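Local coordinates for M152 protein (Murid herpesvirus 1, PDB 4G59), which probably acts as an MHC class I-like viral immunoevasin, hindering the surface display of host ligands for natural killer cells and T cells, at residues Met86-Ala91 and Glu142-Arg147; His37-Glu42 and Lys166-Phe171. One frame throughout, in Å; residues are numbered along the deposited sequence.

Contact 1 (Met86-Ala91 and Glu142-Arg147)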
ATOM      1  N   MET B  86      23.153   7.992   2.938  1.00 57.25           N
ATOM      2  CA  MET B  86      24.223   8.879   2.480  1.00 60.85           C
ATOM      3  C   MET B  86      25.595   8.184   2.409  1.00 61.02           C
ATOM      4  O   MET B  86      26.264   8.245   1.381  1.00 68.81           O
ATOM      5  CB  MET B  86      24.305  10.143   3.351  1.00 58.24           C
ATOM      6  CG  MET B  86      23.071  11.046   3.295  1.00 61.59           C
ATOM      7  SD  MET B  86      22.561  11.546   1.632  1.00 77.90           S
ATOM      8  CE  MET B  86      23.788  12.795   1.246  1.00 73.56           C
ATOM      9  N   ASN B  87      25.999   7.523   3.494  1.00 55.98           N
ATOM     10  CA  ASN B  87      27.308   6.868   3.583  1.00 59.67           C
ATOM     11  C   ASN B  87      27.510   5.617   2.720  1.00 60.63           C
ATOM     12  O   ASN B  87      28.638   5.303   2.353  1.00 65.82           O
ATOM     13  CB  ASN B  87      27.637   6.511   5.036  1.00 54.73           C
ATOM     14  CG  ASN B  87      27.650   7.719   5.951  1.00 65.07           C
ATOM     15  OD1 ASN B  87      27.598   8.862   5.496  1.00 74.00           O
ATOM     16  ND2 ASN B  87      27.730   7.469   7.256  1.00 55.44           N
ATOM     17  N   VAL B  88      26.434   4.895   2.419  1.00 58.29           N
ATOM     18  CA  VAL B  88      26.554   3.638   1.689  1.00 57.82           C
ATOM     19  C   VAL B  88      25.953   3.705   0.292  1.00 56.81           C
ATOM     20  O   VAL B  88      26.595   3.316  -0.683  1.00 61.41           O
ATOM     21  CB  VAL B  88      25.943   2.446   2.466  1.00 55.84           C
ATOM     22  CG1 VAL B  88      26.129   1.133   1.683  1.00 47.51           C
ATOM     23  CG2 VAL B  88      26.574   2.335   3.844  1.00 47.85           C
ATOM     24  N   PHE B  89      24.664   3.984   0.209  1.00 57.78           N
ATOM     25  CA  PHE B  89      24.033   4.100  -1.096  1.00 54.98           C
ATOM     26  C   PHE B  89      24.361   5.353  -1.903  1.00 60.27           C
ATOM     27  O   PHE B  89      24.599   5.292  -3.100  1.00 60.73           O
ATOM     28  CB  PHE B  89      22.551   3.784  -1.009  1.00 48.75           C
ATOM     29  CG  PHE B  89      22.283   2.321  -0.897  1.00 50.84           C
ATOM     30  CD1 PHE B  89      22.141   1.548  -2.027  1.00 45.81           C
ATOM     31  CD2 PHE B  89      22.233   1.707   0.334  1.00 46.01           C
ATOM     32  CE1 PHE B  89      21.916   0.206  -1.935  1.00 46.29           C
ATOM     33  CE2 PHE B  89      22.013   0.360   0.429  1.00 47.78           C
ATOM     34  CZ  PHE B  89      21.856  -0.391  -0.710  1.00 45.22           C
ATOM     35  N   LYS B  90      24.340   6.488  -1.225  1.00 61.03           N
ATOM     36  CA  LYS B  90      24.735   7.770  -1.787  1.00 65.40           C
ATOM     37  C   LYS B  90      23.678   8.322  -2.719  1.00 58.46           C
ATOM     38  O   LYS B  90      23.813   9.409  -3.245  1.00 69.78           O
ATOM     39  CB  LYS B  90      26.086   7.674  -2.478  1.00 64.30           C
ATOM     40  CG  LYS B  90      27.233   7.731  -1.513  1.00 63.11           C
ATOM     41  CD  LYS B  90      28.527   7.362  -2.184  1.00 70.65           C
ATOM     42  CE  LYS B  90      29.687   7.515  -1.227  1.00 74.77           C
ATOM     43  NZ  LYS B  90      29.468   6.766   0.033  1.00 69.86           N
ATOM     44  N   ALA B  91      22.610   7.567  -2.887  1.00 61.17           N
ATOM     45  CA  ALA B  91      21.487   7.973  -3.704  1.00 58.76           C
ATOM     46  C   ALA B  91      20.323   7.666  -2.807  1.00 56.94           C
ATOM     47  O   ALA B  91      20.342   6.669  -2.102  1.00 55.58           O
ATOM     48  CB  ALA B  91      21.423   7.161  -4.956  1.00 56.14           C
ATOM     49  N   GLU B 142      27.854  -6.196  -0.150  1.00 51.48           N
ATOM     50  CA  GLU B 142      27.037  -7.046   0.683  1.00 46.94           C
ATOM     51  C   GLU B 142      27.382  -6.889   2.168  1.00 50.55           C
ATOM     52  O   GLU B 142      26.491  -6.957   3.017  1.00 54.48           O
ATOM     53  CB  GLU B 142      27.230  -8.489   0.232  1.00 42.21           C
ATOM     54  CG  GLU B 142      26.527  -9.538   1.065  1.00 49.03           C
ATOM     55  CD  GLU B 142      26.298 -10.813   0.270  1.00 59.60           C
ATOM     56  OE1 GLU B 142      25.929 -10.706  -0.921  1.00 64.11           O
ATOM     57  OE2 GLU B 142      26.490 -11.918   0.821  1.00 59.08           O
ATOM     58  N   ASP B 143      28.660  -6.671   2.477  1.00 46.10           N
ATOM     59  CA  ASP B 143      29.105  -6.551   3.864  1.00 48.99           C
ATOM     60  C   ASP B 143      28.442  -5.350   4.522  1.00 51.96           C
ATOM     61  O   ASP B 143      27.938  -5.430   5.653  1.00 48.79           O
ATOM     62  CB  ASP B 143      30.626  -6.373   3.951  1.00 69.90           C
ATOM     63  CG  ASP B 143      31.394  -7.534   3.369  1.00 69.90           C
ATOM     64  OD1 ASP B 143      31.276  -8.649   3.913  1.00 69.90           O
ATOM     65  OD2 ASP B 143      32.135  -7.315   2.385  1.00 69.90           O
ATOM     66  N   ASP B 144      28.466  -4.231   3.802  1.00 52.91           N
ATOM     67  CA  ASP B 144      27.888  -2.985   4.276  1.00 52.30           C
ATOM     68  C   ASP B 144      26.369  -3.079   4.503  1.00 49.05           C
ATOM     69  O   ASP B 144      25.841  -2.567   5.502  1.00 48.96           O
ATOM     70  CB  ASP B 144      28.211  -1.866   3.286  1.00 52.77           C
ATOM     71  CG  ASP B 144      29.430  -1.072   3.683  1.00 56.23           C
ATOM     72  OD1 ASP B 144      29.807  -1.148   4.873  1.00 54.53           O
ATOM     73  OD2 ASP B 144      29.995  -0.363   2.809  1.00 55.85           O
ATOM     74  N   ILE B 145      25.680  -3.735   3.575  1.00 42.61           N
ATOM     75  CA  ILE B 145      24.236  -3.941   3.681  1.00 47.41           C
ATOM     76  C   ILE B 145      23.865  -4.817   4.884  1.00 49.05           C
ATOM     77  O   ILE B 145      22.924  -4.517   5.629  1.00 47.99           O
ATOM     78  CB  ILE B 145      23.686  -4.569   2.404  1.00 46.45           C
ATOM     79  CG1 ILE B 145      23.822  -3.580   1.245  1.00 42.75           C
ATOM     80  CG2 ILE B 145      22.243  -5.030   2.595  1.00 44.89           C
ATOM     81  CD1 ILE B 145      23.683  -4.217  -0.112  1.00 37.39           C
ATOM     82  N   ALA B 146      24.624  -5.887   5.074  1.00 47.81           N
ATOM     83  CA  ALA B 146      24.410  -6.791   6.186  1.00 47.70           C
ATOM     84  C   ALA B 146      24.624  -6.067   7.511  1.00 49.57           C
ATOM     85  O   ALA B 146      23.875  -6.270   8.475  1.00 50.73           O
ATOM     86  CB  ALA B 146      25.339  -7.988   6.068  1.00 46.09           C
ATOM     87  N   ARG B 147      25.651  -5.227   7.571  1.00 46.63           N
ATOM     88  CA  ARG B 147      26.018  -4.605   8.845  1.00 47.89           C
ATOM     89  C   ARG B 147      24.955  -3.579   9.239  1.00 47.94           C
ATOM     90  O   ARG B 147      24.638  -3.399  10.428  1.00 47.28           O
ATOM     91  CB  ARG B 147      27.461  -4.043   8.809  1.00 48.29           C
ATOM     92  CG  ARG B 147      27.625  -2.542   8.527  1.00 52.89           C
ATOM     93  CD  ARG B 147      29.122  -2.094   8.437  1.00 49.92           C
ATOM     94  NE  ARG B 147      29.854  -2.669   7.294  1.00 53.23           N
ATOM     95  CZ  ARG B 147      30.766  -3.645   7.387  1.00 46.18           C
ATOM     96  NH1 ARG B 147      31.079  -4.165   8.573  1.00 42.16           N
ATOM     97  NH2 ARG B 147      31.365  -4.108   6.300  1.00 40.28           N
TER

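Contact 2 (His37-Glu42 and Lys166-Phe171)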
ATOM      1  N   HIS B  37       6.220   6.169   9.468  1.00 36.98           N
ATOM      2  CA  HIS B  37       6.410   5.267  10.603  1.00 37.76           C
ATOM      3  C   HIS B  37       5.063   4.643  11.010  1.00 35.17           C
ATOM      4  O   HIS B  37       4.005   5.275  10.889  1.00 32.36           O
ATOM      5  CB  HIS B  37       7.018   6.014  11.804  1.00 34.68           C
ATOM      6  CG  HIS B  37       8.312   6.717  11.509  1.00 41.46           C
ATOM      7  ND1 HIS B  37       9.498   6.043  11.281  1.00 40.12           N
ATOM      8  CD2 HIS B  37       8.615   8.038  11.456  1.00 37.81           C
ATOM      9  CE1 HIS B  37      10.467   6.921  11.088  1.00 37.42           C
ATOM     10  NE2 HIS B  37       9.957   8.137  11.184  1.00 38.69           N
ATOM     11  N   SER B  38       5.104   3.405  11.495  1.00 29.74           N
ATOM     12  CA  SER B  38       3.883   2.736  11.934  1.00 33.20           C
ATOM     13  C   SER B  38       4.186   1.647  12.941  1.00 33.78           C
ATOM     14  O   SER B  38       5.230   0.984  12.868  1.00 32.13           O
ATOM     15  CB  SER B  38       3.161   2.093  10.763  1.00 29.44           C
ATOM     16  OG  SER B  38       3.974   1.059  10.251  1.00 30.42           O
ATOM     17  N   ILE B  39       3.269   1.466  13.887  1.00 32.86           N
ATOM     18  CA  ILE B  39       3.353   0.327  14.804  1.00 33.97           C
ATOM     19  C   ILE B  39       2.103  -0.544  14.647  1.00 35.43           C
ATOM     20  O   ILE B  39       0.993  -0.020  14.451  1.00 28.27           O
ATOM     21  CB  ILE B  39       3.419   0.787  16.252  1.00 32.75           C
ATOM     22  CG1 ILE B  39       4.573   1.762  16.451  1.00 34.01           C
ATOM     23  CG2 ILE B  39       3.537  -0.410  17.180  1.00 32.23           C
ATOM     24  CD1 ILE B  39       4.388   2.652  17.659  1.00 36.96           C
ATOM     25  N   ASN B  40       2.278  -1.864  14.735  1.00 33.47           N
ATOM     26  CA  ASN B  40       1.130  -2.754  14.784  1.00 33.60           C
ATOM     27  C   ASN B  40       1.426  -3.957  15.666  1.00 34.69           C
ATOM     28  O   ASN B  40       2.582  -4.204  16.021  1.00 38.39           O
ATOM     29  CB  ASN B  40       0.682  -3.171  13.371  1.00 31.43           C
ATOM     30  CG  ASN B  40       1.714  -4.032  12.657  1.00 35.66           C
ATOM     31  OD1 ASN B  40       1.686  -5.273  12.758  1.00 32.13           O
ATOM     32  ND2 ASN B  40       2.632  -3.384  11.915  1.00 33.10           N
ATOM     33  N   LEU B  41       0.381  -4.680  16.044  1.00 33.51           N
ATOM     34  CA  LEU B  41       0.509  -5.885  16.856  1.00 34.86           C
ATOM     35  C   LEU B  41       0.296  -7.036  15.901  1.00 34.25           C
ATOM     36  O   LEU B  41      -0.092  -6.788  14.770  1.00 36.21           O
ATOM     37  CB  LEU B  41      -0.534  -5.875  17.978  1.00 28.53           C
ATOM     38  CG  LEU B  41      -0.248  -4.797  19.014  1.00 30.53           C
ATOM     39  CD1 LEU B  41      -1.289  -4.807  20.125  1.00 31.16           C
ATOM     40  CD2 LEU B  41       1.138  -5.040  19.606  1.00 30.60           C
ATOM     41  N   GLU B  42       0.541  -8.269  16.331  1.00 33.06           N
ATOM     42  CA  GLU B  42       0.588  -9.391  15.400  1.00 38.25           C
ATOM     43  C   GLU B  42      -0.721  -9.650  14.632  1.00 44.10           C
ATOM     44  O   GLU B  42      -0.688 -10.021  13.459  1.00 52.33           O
ATOM     45  CB  GLU B  42       1.072 -10.667  16.094  1.00 47.43           C
ATOM     46  CG  GLU B  42       1.445 -11.779  15.126  1.00 47.43           C
ATOM     47  CD  GLU B  42       1.801 -13.068  15.831  1.00 69.01           C
ATOM     48  OE1 GLU B  42       1.855 -13.071  17.079  1.00 74.62           O
ATOM     49  OE2 GLU B  42       2.029 -14.081  15.140  1.00 71.38           O
ATOM     50  N   LYS B 166       3.383  -3.020  28.979  1.00 46.77           N
ATOM     51  CA  LYS B 166       2.178  -2.583  29.667  1.00 40.91           C
ATOM     52  C   LYS B 166       1.320  -1.723  28.745  1.00 44.09           C
ATOM     53  O   LYS B 166       0.110  -1.951  28.612  1.00 44.31           O
ATOM     54  CB  LYS B 166       2.523  -1.803  30.925  1.00 38.41           C
ATOM     55  CG  LYS B 166       1.338  -1.548  31.814  1.00 34.62           C
ATOM     56  CD  LYS B 166       1.684  -0.565  32.907  1.00 41.75           C
ATOM     57  CE  LYS B 166       0.565  -0.443  33.917  1.00 44.07           C
ATOM     58  NZ  LYS B 166       0.426   0.962  34.381  1.00 58.90           N
ATOM     59  N   ARG B 167       1.947  -0.744  28.100  1.00 36.57           N
ATOM     60  CA  ARG B 167       1.203   0.196  27.278  1.00 37.62           C
ATOM     61  C   ARG B 167       0.550  -0.500  26.086  1.00 40.62           C
ATOM     62  O   ARG B 167      -0.620  -0.236  25.768  1.00 40.29           O
ATOM     63  CB  ARG B 167       2.080   1.367  26.827  1.00 36.77           C
ATOM     64  CG  ARG B 167       1.430   2.218  25.763  1.00 38.33           C
ATOM     65  CD  ARG B 167       1.974   3.628  25.707  1.00 42.75           C
ATOM     66  NE  ARG B 167       3.409   3.653  25.465  1.00 54.32           N
ATOM     67  CZ  ARG B 167       4.268   4.372  26.176  1.00 49.63           C
ATOM     68  NH1 ARG B 167       3.822   5.126  27.167  1.00 46.42           N
ATOM     69  NH2 ARG B 167       5.563   4.332  25.894  1.00 46.72           N
ATOM     70  N   TRP B 168       1.284  -1.405  25.441  1.00 35.65           N
ATOM     71  CA  TRP B 168       0.735  -2.061  24.255  1.00 40.16           C
ATOM     72  C   TRP B 168      -0.243  -3.190  24.585  1.00 42.13           C
ATOM     73  O   TRP B 168      -1.123  -3.501  23.787  1.00 41.45           O
ATOM     74  CB  TRP B 168       1.848  -2.459  23.275  1.00 36.41           C
ATOM     75  CG  TRP B 168       2.429  -1.224  22.675  1.00 41.79           C
ATOM     76  CD1 TRP B 168       3.506  -0.519  23.129  1.00 40.53           C
ATOM     77  CD2 TRP B 168       1.912  -0.492  21.559  1.00 41.16           C
ATOM     78  NE1 TRP B 168       3.703   0.594  22.349  1.00 38.69           N
ATOM     79  CE2 TRP B 168       2.740   0.635  21.377  1.00 43.28           C
ATOM     80  CE3 TRP B 168       0.837  -0.686  20.690  1.00 38.48           C
ATOM     81  CZ2 TRP B 168       2.513   1.574  20.361  1.00 40.01           C
ATOM     82  CZ3 TRP B 168       0.616   0.245  19.675  1.00 39.41           C
ATOM     83  CH2 TRP B 168       1.447   1.363  19.524  1.00 36.32           C
ATOM     84  N   THR B 169      -0.111  -3.783  25.770  1.00 45.46           N
ATOM     85  CA  THR B 169      -1.106  -4.760  26.225  1.00 43.69           C
ATOM     86  C   THR B 169      -2.426  -4.040  26.464  1.00 37.54           C
ATOM     87  O   THR B 169      -3.488  -4.528  26.098  1.00 41.43           O
ATOM     88  CB  THR B 169      -0.642  -5.502  27.484  1.00 43.90           C
ATOM     89  OG1 THR B 169       0.469  -6.343  27.142  1.00 39.88           O
ATOM     90  CG2 THR B 169      -1.785  -6.341  28.077  1.00 44.43           C
ATOM     91  N   SER B 170      -2.339  -2.852  27.040  1.00 38.56           N
ATOM     92  CA  SER B 170      -3.496  -1.990  27.269  1.00 35.01           C
ATOM     93  C   SER B 170      -4.169  -1.573  25.949  1.00 38.88           C
ATOM     94  O   SER B 170      -5.404  -1.530  25.839  1.00 40.62           O
ATOM     95  CB  SER B 170      -3.043  -0.776  28.080  1.00 35.42           C
ATOM     96  OG  SER B 170      -3.948   0.300  27.950  1.00 46.25           O
ATOM     97  N   PHE B 171      -3.367  -1.277  24.934  1.00 38.58           N
ATOM     98  CA  PHE B 171      -3.939  -0.897  23.649  1.00 37.02           C
ATOM     99  C   PHE B 171      -4.585  -2.105  23.006  1.00 36.55           C
ATOM    100  O   PHE B 171      -5.670  -2.008  22.426  1.00 38.12           O
ATOM    101  CB  PHE B 171      -2.867  -0.341  22.721  1.00 35.10           C
ATOM    102  CG  PHE B 171      -2.314   0.984  23.154  1.00 35.43           C
ATOM    103  CD1 PHE B 171      -2.985   1.758  24.080  1.00 31.49           C
ATOM    104  CD2 PHE B 171      -1.118   1.454  22.624  1.00 34.83           C
ATOM    105  CE1 PHE B 171      -2.471   2.990  24.470  1.00 35.63           C
ATOM    106  CE2 PHE B 171      -0.603   2.676  23.000  1.00 33.95           C
ATOM    107  CZ  PHE B 171      -1.272   3.446  23.923  1.00 36.39           C
TER

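Contact 1 (Met86-Ala91 and Glu142-Arg147)
Val88 and Asp144 carry the middle of this contact, in which the C-terminal end of helix 68-89 meets the short helix 142-148 with carbon against carbon although one of the partners is an acid. Their alpha carbons, Val88 CA and Asp144 CA, are 7.2 Å apart, a short spacing that small side chains can bridge. Val88 has CG1 anti to its backbone N (chi1 -178°), which sends that methyl across to the methylene of Asp144, with Val88 CG1 to Asp144 CB at 4.0 Å. The two side chains run at a slant to each other. The acid meets Val88 only through this methylene. Its carboxylate is occupied within its own helix: Arg147 NE donates to Asp144 OD1 over 2.9 Å in a salt bridge, which probably limits rotation of the carboxylate. The bond uses the anti lone pair of Asp144 OD1, and that oxygen lies 15° out of the Arg147 guanidinium plane. Beside this pair lies a second, purely apolar one. The tip of the Phe89 ring, CZ, comes within 4.2 Å of Ile145 CG1, the ring meeting the isoleucine obliquely. All the packing is thus van der Waals in character, and the 140 Å² buried is modest. Just past Phe89 the chain leaves helical geometry at Lys90, which has positive phi. In the MHC-like platform, Val140 in the loop preceding helix 142-148 packs on Val88, Phe89 and Ile145. Phe89 also touches Met114, and Ile145 touches Gln112, both of sheet strand 106-114.

Contact 2 (His37-Glu42 and Lys166-Phe171)
Helix-on-sheet packing of the MHC class I-like platform is exemplified here by a tryptophan that reaches from helix 161-178 to the segment His37-Glu42, on strand 34-40. Trp168 supplies the largest surface, and Ile39 spreads two branches against the benzenoid part of its indole. CG2 of Ile39 lies over one face, 3.9 Å from the centroid of the Trp168 six-membered ring and 24° off the normal, a CH-pi contact. CD1 of Ile39 comes to 3.5 Å from Trp168 CZ2. With CG1 of Ile39 beside the backbone N (chi1 -55°), CG2 and CD1 both meet the indole. The opposite face of the indole is covered from its own helix: Phe171 CD2 sits 3.5 Å above the Trp168 ring plane, toward the rim. Leu41 adds a looser contact, its CD1 lying 3.9 Å from the carbonyl oxygen of Trp168. The indole N-H is satisfied by Glu70 of helix 68-89, whose other carboxylate oxygen receives Arg167 in a salt bridge. Helix 161-178 is therefore tied to helix 68-89 as well as to the sheet, where Ile39 also touches Phe25 of strand 22-31 and Phe48 of strand 48-50.

Both contacts belong to one MHC-like platform domain, with centres 31 Å apart and nearest atoms about 15 Å apart, so neither touches the other. Along the chain contact 1 is nested inside contact 2: strand 34-40 comes first, then the end of helix 68-89, then helix 142-148, and finally helix 161-178. Helix 68-89 links the two: its C-terminal end takes part in contact 1, and Glu70 near its start bonds to Trp168 and Arg167 of contact 2. Contact 1 joins two helices at the periphery, whereas contact 2, buried nearer the chain centre, sets helix 161-178 on the sheet; Cys172, directly following segment 166-171, is disulfide-bonded to Cys18.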